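Local coordinates for protein putative hydroxymethylglutaryl-CoA synthase (Streptococcus mutans, PDB 3SQZ) that probably makes 3-hydroxy-3-methylglutaryl-CoA from acetyl-CoA and acetoacetyl-CoA, as a thiolase-fold acyltransferase, and binds coenzyme A, at residues S92-L97 against G405-K410; T245-Y250 against F254-T259. All blocks are in the same frame, centred on the assembly; numbering follows the deposited sequence.

Interaction 1: residues S92-L97 against G405-K410; sequences SANEIL and GPFALK
Asn94 touches Pro406 and Phe407 where the C-terminal end of helix 85-94 meets the start of strand 407-413. In this thiolase-fold enzyme the helix packs on the large mixed sheet, and the strand is the middle one of a separate three-stranded antiparallel sheet near the C terminus. The contact between them is small, with 97 Å² buried in all, and no hydrogen bond crosses it.

The contacts are van der Waals and come from one side chain. The amide ND2 of Asn94 lies 4.0 Å from CG of Pro406, the outer corner of the pyrrolidine ring. The two side chains run past each other in opposite directions. CG of Asn94 stands anti to the backbone N (chi1 -173°), which carries the amide out to the proline. CB, placed by the backbone, meets the phenyl ring.

Backbone bonds hold each segment in its own surroundings. Ala93 O accepts from both Ile96 N and Leu97 N, each at 3.0 Å, near the end of the helix. Pro406 and Ala408 pair through their backbones with Val422 and Gly420.

Elsewhere in the two segments, Ala93 and Leu97 rest on Leu168 of strand 166-175, and Phe407 also touches Lys421. The Phe407 ring receives Asn94 at the edge, near the ring plane, with Asn94 CB 4.1 Å from Phe407 CE2.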
loop_
_atom_site.group_PDB
_atom_site.type_symbol
_atom_site.label_atom_id
_atom_site.label_comp_id
_atom_site.label_asym_id
_atom_site.label_seq_id
_atom_site.Cartn_x
_atom_site.Cartn_y
_atom_site.Cartn_z
ATOM N N SER A 92 -5.949 5.898 -8.110
ATOM C CA SER A 92 -5.441 4.553 -8.357
ATOM C C SER A 92 -6.488 3.695 -9.066
ATOM O O SER A 92 -6.156 2.891 -9.930
ATOM C CB SER A 92 -4.922 3.901 -7.064
ATOM O OG SER A 92 -5.948 3.629 -6.119
ATOM N N ALA A 93 -7.757 3.880 -8.722
ATOM C CA ALA A 93 -8.823 3.152 -9.393
ATOM C C ALA A 93 -9.022 3.656 -10.828
ATOM O O ALA A 93 -9.304 2.883 -11.744
ATOM C CB ALA A 93 -10.107 3.275 -8.608
ATOM N N ASN A 94 -8.876 4.961 -11.017
ATOM C CA ASN A 94 -9.038 5.552 -12.336
ATOM C C ASN A 94 -8.024 4.983 -13.330
ATOM O O ASN A 94 -8.283 4.942 -14.527
ATOM C CB ASN A 94 -8.898 7.066 -12.220
ATOM C CG ASN A 94 -9.219 7.785 -13.502
ATOM O OD1 ASN A 94 -10.334 7.715 -14.014
ATOM N ND2 ASN A 94 -8.243 8.503 -14.019
ATOM N N GLU A 95 -6.880 4.527 -12.816
ATOM C CA GLU A 95 -5.846 3.900 -13.632
ATOM C C GLU A 95 -6.332 2.624 -14.319
ATOM O O GLU A 95 -5.817 2.268 -15.381
ATOM C CB GLU A 95 -4.623 3.556 -12.768
ATOM C CG GLU A 95 -3.811 4.738 -12.260
ATOM C CD GLU A 95 -2.813 5.255 -13.288
ATOM O OE1 GLU A 95 -1.998 4.459 -13.800
ATOM O OE2 GLU A 95 -2.828 6.467 -13.570
ATOM N N ILE A 96 -7.288 1.919 -13.711
ATOM C CA ILE A 96 -7.619 0.568 -14.164
ATOM C C ILE A 96 -9.079 0.298 -14.537
ATOM O O ILE A 96 -9.350 -0.663 -15.242
ATOM C CB ILE A 96 -7.174 -0.505 -13.133
ATOM C CG1 ILE A 96 -7.762 -0.216 -11.746
ATOM C CG2 ILE A 96 -5.653 -0.585 -13.083
ATOM C CD1 ILE A 96 -7.701 -1.398 -10.784
ATOM N N LEU A 97 -10.021 1.114 -14.076
ATOM C CA LEU A 97 -11.431 0.746 -14.262
ATOM C C LEU A 97 -11.981 1.092 -15.634
ATOM O O LEU A 97 -11.755 2.178 -16.153
ATOM C CB LEU A 97 -12.327 1.398 -13.217
ATOM C CG LEU A 97 -12.083 0.981 -11.770
ATOM C CD1 LEU A 97 -13.153 1.577 -10.873
ATOM C CD2 LEU A 97 -11.993 -0.536 -11.604
ATOM N N GLY A 405 -2.994 14.480 -8.883
ATOM C CA GLY A 405 -3.463 13.621 -9.950
ATOM C C GLY A 405 -4.826 14.104 -10.414
ATOM O O GLY A 405 -5.168 15.283 -10.252
ATOM N N PRO A 406 -5.623 13.195 -10.995
ATOM C CA PRO A 406 -6.893 13.598 -11.611
ATOM C C PRO A 406 -7.929 14.157 -10.642
ATOM O O PRO A 406 -8.800 14.897 -11.088
ATOM C CB PRO A 406 -7.396 12.301 -12.263
ATOM C CG PRO A 406 -6.651 11.198 -11.575
ATOM C CD PRO A 406 -5.303 11.786 -11.270
ATOM N N PHE A 407 -7.840 13.812 -9.361
ATOM C CA PHE A 407 -8.795 14.288 -8.369
ATOM C C PHE A 407 -8.091 15.118 -7.313
ATOM O O PHE A 407 -6.921 14.886 -6.999
ATOM C CB PHE A 407 -9.512 13.103 -7.710
ATOM C CG PHE A 407 -10.206 12.206 -8.692
ATOM C CD1 PHE A 407 -11.438 12.557 -9.222
ATOM C CD2 PHE A 407 -9.616 11.022 -9.113
ATOM C CE1 PHE A 407 -12.076 11.732 -10.136
ATOM C CE2 PHE A 407 -10.252 10.193 -10.024
ATOM C CZ PHE A 407 -11.477 10.553 -10.543
ATOM N N ALA A 408 -8.817 16.077 -6.746
ATOM C CA ALA A 408 -8.257 16.925 -5.709
ATOM C C ALA A 408 -9.317 17.306 -4.694
ATOM O O ALA A 408 -10.512 17.394 -5.016
ATOM C CB ALA A 408 -7.638 18.187 -6.312
ATOM N N LEU A 409 -8.860 17.559 -3.472
ATOM C CA LEU A 409 -9.652 18.277 -2.488
ATOM C C LEU A 409 -9.640 19.748 -2.891
ATOM O O LEU A 409 -8.581 20.369 -2.990
ATOM C CB LEU A 409 -9.036 18.106 -1.108
ATOM C CG LEU A 409 -9.721 18.859 0.038
ATOM C CD1 LEU A 409 -11.095 18.286 0.350
ATOM C CD2 LEU A 409 -8.838 18.827 1.272
ATOM N N LYS A 410 -10.822 20.302 -3.151
ATOM C CA LYS A 410 -10.963 21.662 -3.667
ATOM C C LYS A 410 -11.078 22.709 -2.568
ATOM O O LYS A 410 -10.548 23.810 -2.688
ATOM C CB LYS A 410 -12.191 21.764 -4.579
ATOM C CG LYS A 410 -12.169 20.808 -5.757
ATOM C CD LYS A 410 -10.970 21.055 -6.652
ATOM C CE LYS A 410 -11.026 20.188 -7.900
ATOM N NZ LYS A 410 -12.179 20.535 -8.771
#

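Interaction 2: residues T245-Y250 against F254-T259; sequences TTWAEY and FDVSLT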
loop_
_atom_site.group_PDB
_atom_site.type_symbol
_atom_site.label_atom_id
_atom_site.label_comp_id
_atom_site.label_asym_id
_atom_site.label_seq_id
_atom_site.Cartn_x
_atom_site.Cartn_y
_atom_site.Cartn_z
ATOM N N THR A 245 6.492 -16.771 13.606
ATOM C CA THR A 245 5.507 -17.660 14.217
ATOM C C THR A 245 4.335 -17.949 13.283
ATOM O O THR A 245 3.814 -19.064 13.255
ATOM C CB THR A 245 5.002 -17.131 15.583
ATOM O OG1 THR A 245 4.456 -15.815 15.431
ATOM C CG2 THR A 245 6.134 -17.100 16.601
ATOM N N THR A 246 3.912 -16.951 12.513
ATOM C CA THR A 246 2.806 -17.170 11.589
ATOM C C THR A 246 3.248 -18.084 10.443
ATOM O O THR A 246 2.521 -18.989 10.041
ATOM C CB THR A 246 2.221 -15.850 11.058
ATOM O OG1 THR A 246 1.905 -14.991 12.164
ATOM C CG2 THR A 246 0.952 -16.112 10.256
ATOM N N TRP A 247 4.457 -17.869 9.940
ATOM C CA TRP A 247 4.969 -18.701 8.853
ATOM C C TRP A 247 5.195 -20.144 9.306
ATOM O O TRP A 247 4.903 -21.087 8.564
ATOM C CB TRP A 247 6.238 -18.078 8.273
ATOM C CG TRP A 247 6.970 -18.906 7.245
ATOM C CD1 TRP A 247 8.278 -19.281 7.303
ATOM C CD2 TRP A 247 6.459 -19.432 6.000
ATOM N NE1 TRP A 247 8.617 -20.007 6.190
ATOM C CE2 TRP A 247 7.521 -20.120 5.376
ATOM C CE3 TRP A 247 5.212 -19.397 5.360
ATOM C CZ2 TRP A 247 7.379 -20.765 4.146
ATOM C CZ3 TRP A 247 5.075 -20.042 4.131
ATOM C CH2 TRP A 247 6.154 -20.717 3.541
ATOM N N ALA A 248 5.702 -20.329 10.521
ATOM C CA ALA A 248 5.886 -21.680 11.041
ATOM C C ALA A 248 4.549 -22.414 11.086
ATOM O O ALA A 248 4.441 -23.565 10.655
ATOM C CB ALA A 248 6.523 -21.648 12.422
ATOM N N GLU A 249 3.527 -21.747 11.607
ATOM C CA GLU A 249 2.223 -22.378 11.743
ATOM C C GLU A 249 1.559 -22.591 10.381
ATOM O O GLU A 249 0.870 -23.591 10.173
ATOM C CB GLU A 249 1.334 -21.563 12.686
ATOM C CG GLU A 249 -0.042 -22.167 12.958
ATOM C CD GLU A 249 -0.001 -23.472 13.741
ATOM O OE1 GLU A 249 1.051 -23.811 14.327
ATOM O OE2 GLU A 249 -1.043 -24.161 13.769
ATOM N N TYR A 250 1.788 -21.666 9.450
ATOM C CA TYR A 250 1.256 -21.780 8.094
ATOM C C TYR A 250 1.779 -23.048 7.412
ATOM O O TYR A 250 1.021 -23.827 6.832
ATOM C CB TYR A 250 1.628 -20.543 7.260
ATOM C CG TYR A 250 0.921 -20.491 5.929
ATOM C CD1 TYR A 250 -0.267 -19.786 5.786
ATOM C CD2 TYR A 250 1.434 -21.151 4.816
ATOM C CE1 TYR A 250 -0.935 -19.748 4.575
ATOM C CE2 TYR A 250 0.774 -21.119 3.602
ATOM C CZ TYR A 250 -0.413 -20.420 3.489
ATOM O OH TYR A 250 -1.078 -20.383 2.291
ATOM N N PHE A 254 -0.707 -26.201 6.267
ATOM C CA PHE A 254 -0.970 -26.286 4.832
ATOM C C PHE A 254 0.024 -27.113 4.030
ATOM O O PHE A 254 -0.100 -27.224 2.811
ATOM C CB PHE A 254 -1.128 -24.887 4.241
ATOM C CG PHE A 254 -2.239 -24.107 4.870
ATOM C CD1 PHE A 254 -3.531 -24.606 4.852
ATOM C CD2 PHE A 254 -1.997 -22.894 5.495
ATOM C CE1 PHE A 254 -4.569 -23.906 5.435
ATOM C CE2 PHE A 254 -3.035 -22.189 6.086
ATOM C CZ PHE A 254 -4.323 -22.693 6.051
ATOM N N ASP A 255 0.989 -27.704 4.725
ATOM C CA ASP A 255 1.962 -28.598 4.098
ATOM C C ASP A 255 2.685 -27.940 2.924
ATOM O O ASP A 255 2.701 -28.467 1.811
ATOM C CB ASP A 255 1.295 -29.900 3.650
ATOM C CG ASP A 255 2.298 -30.938 3.185
ATOM O OD1 ASP A 255 3.448 -30.919 3.675
ATOM O OD2 ASP A 255 1.932 -31.772 2.329
ATOM N N VAL A 256 3.294 -26.794 3.188
ATOM C CA VAL A 256 4.099 -26.114 2.190
ATOM C C VAL A 256 5.442 -25.735 2.780
ATOM O O VAL A 256 5.647 -25.790 4.000
ATOM C CB VAL A 256 3.415 -24.838 1.659
ATOM C CG1 VAL A 256 2.110 -25.186 0.958
ATOM C CG2 VAL A 256 3.195 -23.841 2.792
ATOM N N SER A 257 6.353 -25.359 1.894
ATOM C CA SER A 257 7.613 -24.812 2.350
ATOM C C SER A 257 8.074 -23.744 1.384
ATOM O O SER A 257 7.394 -23.440 0.402
ATOM C CB SER A 257 8.665 -25.901 2.493
ATOM O OG SER A 257 9.085 -26.324 1.216
ATOM N N LEU A 258 9.203 -23.131 1.707
ATOM C CA LEU A 258 9.726 -22.035 0.914
ATOM C C LEU A 258 9.829 -22.438 -0.555
ATOM O O LEU A 258 9.550 -21.636 -1.445
ATOM C CB LEU A 258 11.102 -21.619 1.443
ATOM C CG LEU A 258 11.209 -21.202 2.916
ATOM C CD1 LEU A 258 12.653 -21.309 3.393
ATOM C CD2 LEU A 258 10.660 -19.798 3.145
ATOM N N THR A 259 10.211 -23.686 -0.805
ATOM C CA THR A 259 10.467 -24.144 -2.167
ATOM C C THR A 259 9.212 -24.261 -3.040
ATOM O O THR A 259 9.313 -24.471 -4.249
ATOM C CB THR A 259 11.241 -25.483 -2.177
ATOM O OG1 THR A 259 10.551 -26.436 -1.364
ATOM C CG2 THR A 259 12.664 -25.299 -1.642
#
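Tyr250 and Phe254 form the tight end of this contact. The edge of Phe254 points at the face of Tyr250 in a T-shaped pair, with centroids 4.7 Å apart and planes at 58°. CD2 of Phe254 sits over the ring centre, 3.4 Å from CE1 of Tyr250. The backbones join here too: Phe254 N donates to Tyr250 O at 3.0 Å, with a bent N-H...O angle of 142°. CG2 of Val256 meets the edge of the same tyrosine ring, 3.7 Å from CE2 of Tyr250. The phenol OH reaches beyond the contact to Glu208 O.

This is the C-terminal end of helix 232-254. Asp255 leaves it with positive phi, and the chain folds back along the last turns toward strand 263-266, an outermost strand of the main sheet. Trp247 receives the returning chain. With chi1 at 173° the indole extends away from its own backbone N and reaches Leu258. CZ2 of Trp247 lies 3.6 Å from CD2 of Leu258. Leu258 N approaches the indole edge in plane.

The outer side is looser. Asp255 is exposed and points away from the helix. Ser257 also points its CB away, and its carbonyl C lies 4.1 Å from CZ2 of Trp247.

Overall arrangement
From the N terminus, the chain first reaches residues 92-97 at the end of helix 85-94. Interaction 1 closes only much later, when residues 405-410 arrive, so its loop spans 307 residues. Interaction 2 falls within that span. It closes a short loop, with three residues between 245-250 and 254-259, and the two loops nest without crossing. Interaction 1 ties a helix of the N-terminal part to the small C-terminal sheet. Interaction 2 is local and joins the end of helix 232-254 to the loop before strand 263-266. Their centres are 38 Å apart, on opposite sides of the chain's centre, and they do not touch.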